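Local coordinates for protein glutathione transferase (Mesorhizobium loti, PDB 1R9C) that catalyses the hydration of the antibiotic fosfomycin as a manganese-dependent homodimer of the vicinal oxygen chelate superfamily, conferring fosfomycin resistance, at residues 6-11 and 50-55; 17-22 and 54-59. All blocks are in the same frame, centred on the assembly; numbering follows the deposited sequence.

How the contacts relate
From the N terminus the chain runs out along strand 5-12, turns into helix 15-26, returns through strands 29-33 and 44-49, and finishes this half of the fold on strand 52-58. Contact 1 (6-11 with 50-55) closes the longer loop, setting the first strand beside the last of the four-stranded sheet. Contact 2 (17-22 with 54-59) starts later and ends farther along the same strand, so the two loops cross rather than nest. They share Val54 and Ala55. Together they tie the metal-bearing strand, the helix and strand 52-58 into one βαβββ module, with Phe10 O and Met57 N, 3.0 Å apart, probably hydrogen-bonded between them.

Contact 1: residues 6-11 and 50-55; sequences SHMTFI and GDIWVA. With MN (manganese (II) ion), chain D.
In the βαβββ module of this vicinal oxygen chelate fold, the metal-bearing strand 6-11 runs parallel to strand 52-55, the axes of these short segments coming within 4.7 Å. Three backbone hydrogen bonds fix the pairing: Met8 N to Trp53 O, Ala55 N to Met8 O (2.8 Å, nearly straight at 171°) and Phe10 N to Ala55 O. Toward Ser6 the pairing passes through a water, which donates to Ser6 O and accepts from Trp53 N.

His7, Thr9, Trp53 and Ala55 share the face turned to the manganese. The His7 CB lies over the five-membered ring of Trp53, 3.8 Å from its centroid, a CH-pi contact; the indole, its CG anti to the backbone N, runs alongside the imidazole, the two planes oblique at 47°. His7 CG takes the crowded position between N and the carbonyl carbon (chi1 58°). ND1 donates to Ser6 OG at 2.9 Å, nearly in the ring plane, which steadies the ring's rotation and leaves NE2 to bind manganese at 2.1 Å. The ND1-H bond to Ser6 OG would probably make NE2 a somewhat stronger donor to the metal. His69 and Glu118 of the second subunit complete the protein ligands, so the site spans the dimer interface.

The opposite face is apolar. Flexible Met8, bent at chi3, passes its CG and SD by Val54 CG2 and ends with CE against Ile52 CG2, while Val54 CG1 meets the edge of the Phe10 ring at CD1; beta-branched Val54 and Ile52 suit an extended strand in a packed interior. Back on the metal face, small Ala55 leaves its CB 3.4 Å from Thr9 OG1, and that hydroxyl is hydrogen-bonded to a manganese-bound water at 2.8 Å.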
loop_
_atom_site.group_PDB
_atom_site.type_symbol
_atom_site.label_atom_id
_atom_site.label_comp_id
_atom_site.label_asym_id
_atom_site.label_seq_id
_atom_site.Cartn_x
_atom_site.Cartn_y
_atom_site.Cartn_z
ATOM N N SER A 6 7.336 -4.006 -3.770
ATOM C CA SER A 6 6.978 -5.042 -4.736
ATOM C C SER A 6 5.607 -4.718 -5.333
ATOM O O SER A 6 5.476 -4.483 -6.551
ATOM C CB SER A 6 6.973 -6.424 -4.064
ATOM O OG SER A 6 6.461 -7.432 -4.937
ATOM N N HIS A 7 4.580 -4.718 -4.484
ATOM C CA HIS A 7 3.221 -4.461 -4.947
ATOM C C HIS A 7 2.325 -3.983 -3.797
ATOM O O HIS A 7 2.714 -4.091 -2.627
ATOM C CB HIS A 7 2.614 -5.716 -5.640
ATOM C CG HIS A 7 2.549 -6.965 -4.788
ATOM N ND1 HIS A 7 3.591 -7.862 -4.711
ATOM C CD2 HIS A 7 1.530 -7.521 -4.075
ATOM C CE1 HIS A 7 3.234 -8.890 -3.950
ATOM N NE2 HIS A 7 1.980 -8.721 -3.561
ATOM N N MET A 8 1.180 -3.393 -4.142
ATOM C CA MET A 8 0.110 -3.210 -3.187
ATOM C C MET A 8 -1.128 -3.952 -3.691
ATOM O O MET A 8 -1.431 -3.950 -4.887
ATOM C CB MET A 8 -0.171 -1.715 -2.966
ATOM C CG MET A 8 -0.579 -0.998 -4.260
ATOM S SD MET A 8 -0.792 0.808 -4.086
ATOM C CE MET A 8 0.919 1.312 -3.822
ATOM N N THR A 9 -1.832 -4.621 -2.774
ATOM C CA THR A 9 -2.967 -5.448 -3.146
ATOM C C THR A 9 -4.208 -4.978 -2.427
ATOM O O THR A 9 -4.209 -4.869 -1.200
ATOM C CB THR A 9 -2.678 -6.928 -2.812
ATOM O OG1 THR A 9 -1.734 -7.428 -3.758
ATOM C CG2 THR A 9 -3.914 -7.791 -3.066
ATOM N N PHE A 10 -5.267 -4.737 -3.205
ATOM C CA PHE A 10 -6.598 -4.385 -2.686
ATOM C C PHE A 10 -7.663 -5.412 -3.050
ATOM O O PHE A 10 -7.744 -5.840 -4.196
ATOM C CB PHE A 10 -7.021 -3.016 -3.256
ATOM C CG PHE A 10 -5.968 -1.942 -3.041
ATOM C CD1 PHE A 10 -5.163 -1.515 -4.092
ATOM C CD2 PHE A 10 -5.742 -1.443 -1.762
ATOM C CE1 PHE A 10 -4.158 -0.550 -3.893
ATOM C CE2 PHE A 10 -4.742 -0.488 -1.549
ATOM C CZ PHE A 10 -3.948 -0.055 -2.600
ATOM N N ILE A 11 -8.502 -5.755 -2.075
ATOM C CA ILE A 11 -9.657 -6.619 -2.278
ATOM C C ILE A 11 -10.864 -5.690 -2.491
ATOM O O ILE A 11 -11.020 -4.700 -1.781
ATOM C CB ILE A 11 -9.864 -7.471 -1.028
ATOM C CG1 ILE A 11 -8.512 -8.040 -0.551
ATOM C CG2 ILE A 11 -11.064 -8.484 -1.216
ATOM C CD1 ILE A 11 -8.249 -9.468 -0.891
ATOM N N GLY A 50 2.900 3.735 -13.657
ATOM C CA GLY A 50 4.320 3.936 -13.866
ATOM C C GLY A 50 5.000 2.581 -13.664
ATOM O O GLY A 50 4.728 1.612 -14.381
ATOM N N ASP A 51 5.851 2.494 -12.655
ATOM C CA ASP A 51 6.467 1.210 -12.332
ATOM C C ASP A 51 5.850 0.594 -11.052
ATOM O O ASP A 51 6.379 -0.380 -10.518
ATOM C CB ASP A 51 7.964 1.428 -12.123
ATOM C CG ASP A 51 8.237 2.418 -11.019
ATOM O OD1 ASP A 51 7.287 2.773 -10.295
ATOM O OD2 ASP A 51 9.366 2.883 -10.765
ATOM N N ILE A 52 4.740 1.133 -10.576
ATOM C CA ILE A 52 4.118 0.583 -9.364
ATOM C C ILE A 52 3.111 -0.515 -9.721
ATOM O O ILE A 52 2.189 -0.296 -10.496
ATOM C CB ILE A 52 3.451 1.709 -8.560
ATOM C CG1 ILE A 52 4.485 2.739 -8.145
ATOM C CG2 ILE A 52 2.685 1.156 -7.306
ATOM C CD1 ILE A 52 3.848 4.081 -7.785
ATOM N N TRP A 53 3.312 -1.700 -9.144
ATOM C CA TRP A 53 2.420 -2.839 -9.330
ATOM C C TRP A 53 1.286 -2.764 -8.316
ATOM O O TRP A 53 1.538 -2.788 -7.099
ATOM C CB TRP A 53 3.249 -4.089 -9.110
ATOM C CG TRP A 53 2.605 -5.436 -9.250
ATOM C CD1 TRP A 53 1.353 -5.750 -9.706
ATOM C CD2 TRP A 53 3.238 -6.677 -8.941
ATOM N NE1 TRP A 53 1.171 -7.113 -9.676
ATOM C CE2 TRP A 53 2.316 -7.709 -9.227
ATOM C CE3 TRP A 53 4.505 -7.022 -8.452
ATOM C CZ2 TRP A 53 2.623 -9.066 -9.044
ATOM C CZ3 TRP A 53 4.816 -8.375 -8.284
ATOM C CH2 TRP A 53 3.877 -9.371 -8.572
ATOM N N VAL A 54 0.059 -2.651 -8.825
ATOM C CA VAL A 54 -1.133 -2.756 -8.022
ATOM C C VAL A 54 -1.861 -4.021 -8.427
ATOM O O VAL A 54 -2.095 -4.250 -9.622
ATOM C CB VAL A 54 -2.108 -1.567 -8.292
ATOM C CG1 VAL A 54 -3.419 -1.748 -7.490
ATOM C CG2 VAL A 54 -1.414 -0.280 -7.994
ATOM N N ALA A 55 -2.236 -4.825 -7.445
ATOM C CA ALA A 55 -3.047 -6.017 -7.704
ATOM C C ALA A 55 -4.415 -5.819 -7.065
ATOM O O ALA A 55 -4.507 -5.348 -5.939
ATOM C CB ALA A 55 -2.375 -7.268 -7.122
HETATM MN MN MN D . 0.955 -10.166 -2.501
HETATM O O HOH W 1 5.587 -2.050 -7.355
HETATM O O HOH W 2 -0.804 -10.053 -4.006
HETATM O O HOH W 3 2.189 -11.912 -3.537
HETATM O O HOH W 4 -0.247 -12.255 -1.886
#

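Contact 2: residues 17-22 and 54-59; sequences RMTRIL and VAIMQG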
loop_
_atom_site.group_PDB
_atom_site.type_symbol
_atom_site.label_atom_id
_atom_site.label_comp_id
_atom_site.label_asym_id
_atom_site.label_seq_id
_atom_site.Cartn_x
_atom_site.Cartn_y
_atom_site.Cartn_z
ATOM N N ARG A 17 -15.490 -1.959 -11.798
ATOM C CA ARG A 17 -15.529 -0.577 -11.313
ATOM C C ARG A 17 -14.163 -0.159 -10.784
ATOM O O ARG A 17 -13.724 0.960 -11.037
ATOM C CB ARG A 17 -16.583 -0.431 -10.223
ATOM C CG ARG A 17 -16.853 0.987 -9.774
ATOM C CD ARG A 17 -17.278 1.946 -10.866
ATOM N NE ARG A 17 -17.147 3.333 -10.435
ATOM C CZ ARG A 17 -17.075 4.373 -11.273
ATOM N NH1 ARG A 17 -17.112 4.200 -12.600
ATOM N NH2 ARG A 17 -16.975 5.588 -10.785
ATOM N N MET A 18 -13.494 -1.047 -10.041
ATOM C CA MET A 18 -12.162 -0.715 -9.519
ATOM C C MET A 18 -11.190 -0.444 -10.683
ATOM O O MET A 18 -10.367 0.454 -10.585
ATOM C CB MET A 18 -11.632 -1.818 -8.600
ATOM C CG MET A 18 -10.264 -1.494 -7.979
ATOM S SD MET A 18 -10.304 0.002 -6.945
ATOM C CE MET A 18 -8.809 -0.302 -5.975
ATOM N N THR A 19 -11.289 -1.224 -11.762
ATOM C CA THR A 19 -10.500 -1.017 -12.972
ATOM C C THR A 19 -10.698 0.437 -13.454
ATOM O O THR A 19 -9.725 1.150 -13.761
ATOM C CB THR A 19 -10.936 -2.035 -14.069
ATOM O OG1 THR A 19 -10.553 -3.366 -13.676
ATOM C CG2 THR A 19 -10.204 -1.792 -15.382
ATOM N N ARG A 20 -11.969 0.870 -13.506
ATOM C CA ARG A 20 -12.293 2.198 -14.022
ATOM C C ARG A 20 -11.728 3.290 -13.106
ATOM O O ARG A 20 -11.195 4.289 -13.584
ATOM C CB ARG A 20 -13.794 2.344 -14.297
ATOM C CG ARG A 20 -14.338 1.282 -15.301
ATOM C CD ARG A 20 -13.483 1.064 -16.613
ATOM N NE ARG A 20 -14.015 0.002 -17.489
ATOM C CZ ARG A 20 -13.320 -0.623 -18.459
ATOM N NH1 ARG A 20 -12.038 -0.297 -18.673
ATOM N NH2 ARG A 20 -13.906 -1.575 -19.224
ATOM N N ILE A 21 -11.835 3.084 -11.797
ATOM C CA ILE A 21 -11.194 3.975 -10.824
ATOM C C ILE A 21 -9.678 4.072 -11.052
ATOM O O ILE A 21 -9.146 5.176 -11.161
ATOM C CB ILE A 21 -11.545 3.550 -9.356
ATOM C CG1 ILE A 21 -13.053 3.742 -9.112
ATOM C CG2 ILE A 21 -10.711 4.338 -8.369
ATOM C CD1 ILE A 21 -13.612 3.035 -7.849
ATOM N N LEU A 22 -8.976 2.933 -11.139
ATOM C CA LEU A 22 -7.523 2.992 -11.240
ATOM C C LEU A 22 -7.104 3.605 -12.579
ATOM O O LEU A 22 -6.114 4.338 -12.651
ATOM C CB LEU A 22 -6.913 1.597 -11.049
ATOM C CG LEU A 22 -7.064 0.951 -9.672
ATOM C CD1 LEU A 22 -6.671 -0.538 -9.753
ATOM C CD2 LEU A 22 -6.158 1.695 -8.667
ATOM N N VAL A 54 0.059 -2.651 -8.825
ATOM C CA VAL A 54 -1.133 -2.756 -8.022
ATOM C C VAL A 54 -1.861 -4.021 -8.427
ATOM O O VAL A 54 -2.095 -4.250 -9.622
ATOM C CB VAL A 54 -2.108 -1.567 -8.292
ATOM C CG1 VAL A 54 -3.419 -1.748 -7.490
ATOM C CG2 VAL A 54 -1.414 -0.280 -7.994
ATOM N N ALA A 55 -2.236 -4.825 -7.445
ATOM C CA ALA A 55 -3.047 -6.017 -7.704
ATOM C C ALA A 55 -4.415 -5.819 -7.065
ATOM O O ALA A 55 -4.507 -5.348 -5.939
ATOM C CB ALA A 55 -2.375 -7.268 -7.122
ATOM N N ILE A 56 -5.476 -6.187 -7.789
ATOM C CA ILE A 56 -6.797 -6.236 -7.204
ATOM C C ILE A 56 -7.379 -7.629 -7.323
ATOM O O ILE A 56 -7.157 -8.329 -8.332
ATOM C CB ILE A 56 -7.746 -5.146 -7.788
ATOM C CG1 ILE A 56 -7.952 -5.295 -9.316
ATOM C CG2 ILE A 56 -7.201 -3.730 -7.449
ATOM C CD1 ILE A 56 -8.941 -4.302 -9.886
ATOM N N MET A 57 -8.119 -8.028 -6.283
ATOM C CA MET A 57 -8.807 -9.314 -6.271
ATOM C C MET A 57 -10.233 -9.110 -5.799
ATOM O O MET A 57 -10.476 -8.283 -4.944
ATOM C CB MET A 57 -8.084 -10.347 -5.390
ATOM C CG MET A 57 -6.531 -10.285 -5.409
ATOM S SD MET A 57 -5.760 -11.370 -4.129
ATOM C CE MET A 57 -7.110 -12.695 -3.960
ATOM N N GLN A 58 -11.181 -9.827 -6.398
ATOM C CA GLN A 58 -12.577 -9.695 -6.002
ATOM C C GLN A 58 -12.784 -10.368 -4.654
ATOM O O GLN A 58 -12.348 -11.504 -4.434
ATOM C CB GLN A 58 -13.548 -10.267 -7.063
ATOM C CG GLN A 58 -15.011 -9.867 -6.824
ATOM C CD GLN A 58 -16.012 -10.578 -7.741
ATOM O OE1 GLN A 58 -15.642 -11.190 -8.742
ATOM N NE2 GLN A 58 -17.282 -10.518 -7.373
ATOM N N GLY A 59 -13.440 -9.650 -3.753
ATOM C CA GLY A 59 -13.719 -10.143 -2.419
ATOM C C GLY A 59 -14.580 -9.132 -1.689
ATOM O O GLY A 59 -15.301 -8.369 -2.324
#
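Ile56 sends its CD1 against the CG of Met18, 3.6 Å away, the closest touch between helix 17-22 and strand 54-58. Its CG1 stands in the crowded position between the backbone N and carbonyl carbon (chi1 61°), and the chain then extends (chi2 176°), carrying CD1 to the helix while CG2 remains nearer the strand. Met18 leaves the helix with CG anti to its backbone N and bends at chi2, so that it crosses Ile56 obliquely and brings CE to 4.1 Å from Ile56 CG2.

One turn later, Leu22 arrives tip to tip: its CD1 meets Ile56 CG2 at 4.0 Å and Val54 CG1 at a similar distance. Met18 and Leu22 thus present a flexible and a branched apolar group from one side of the helix, which packs nearly antiparallel to the strand, at 159°. Thr19 skirts the contact, its OG1 hydrogen-bonded to Leu15 O and to Lys45 NZ of the neighbouring strand 44-49. Phe47 of that strand extends the apolar layer beside Leu22 and Ile56.

Between helix 17-22 and strand 54-58 themselves, the packing is buried hydrocarbon, which depends on shape and exclusion of water rather than on directional polar bonds.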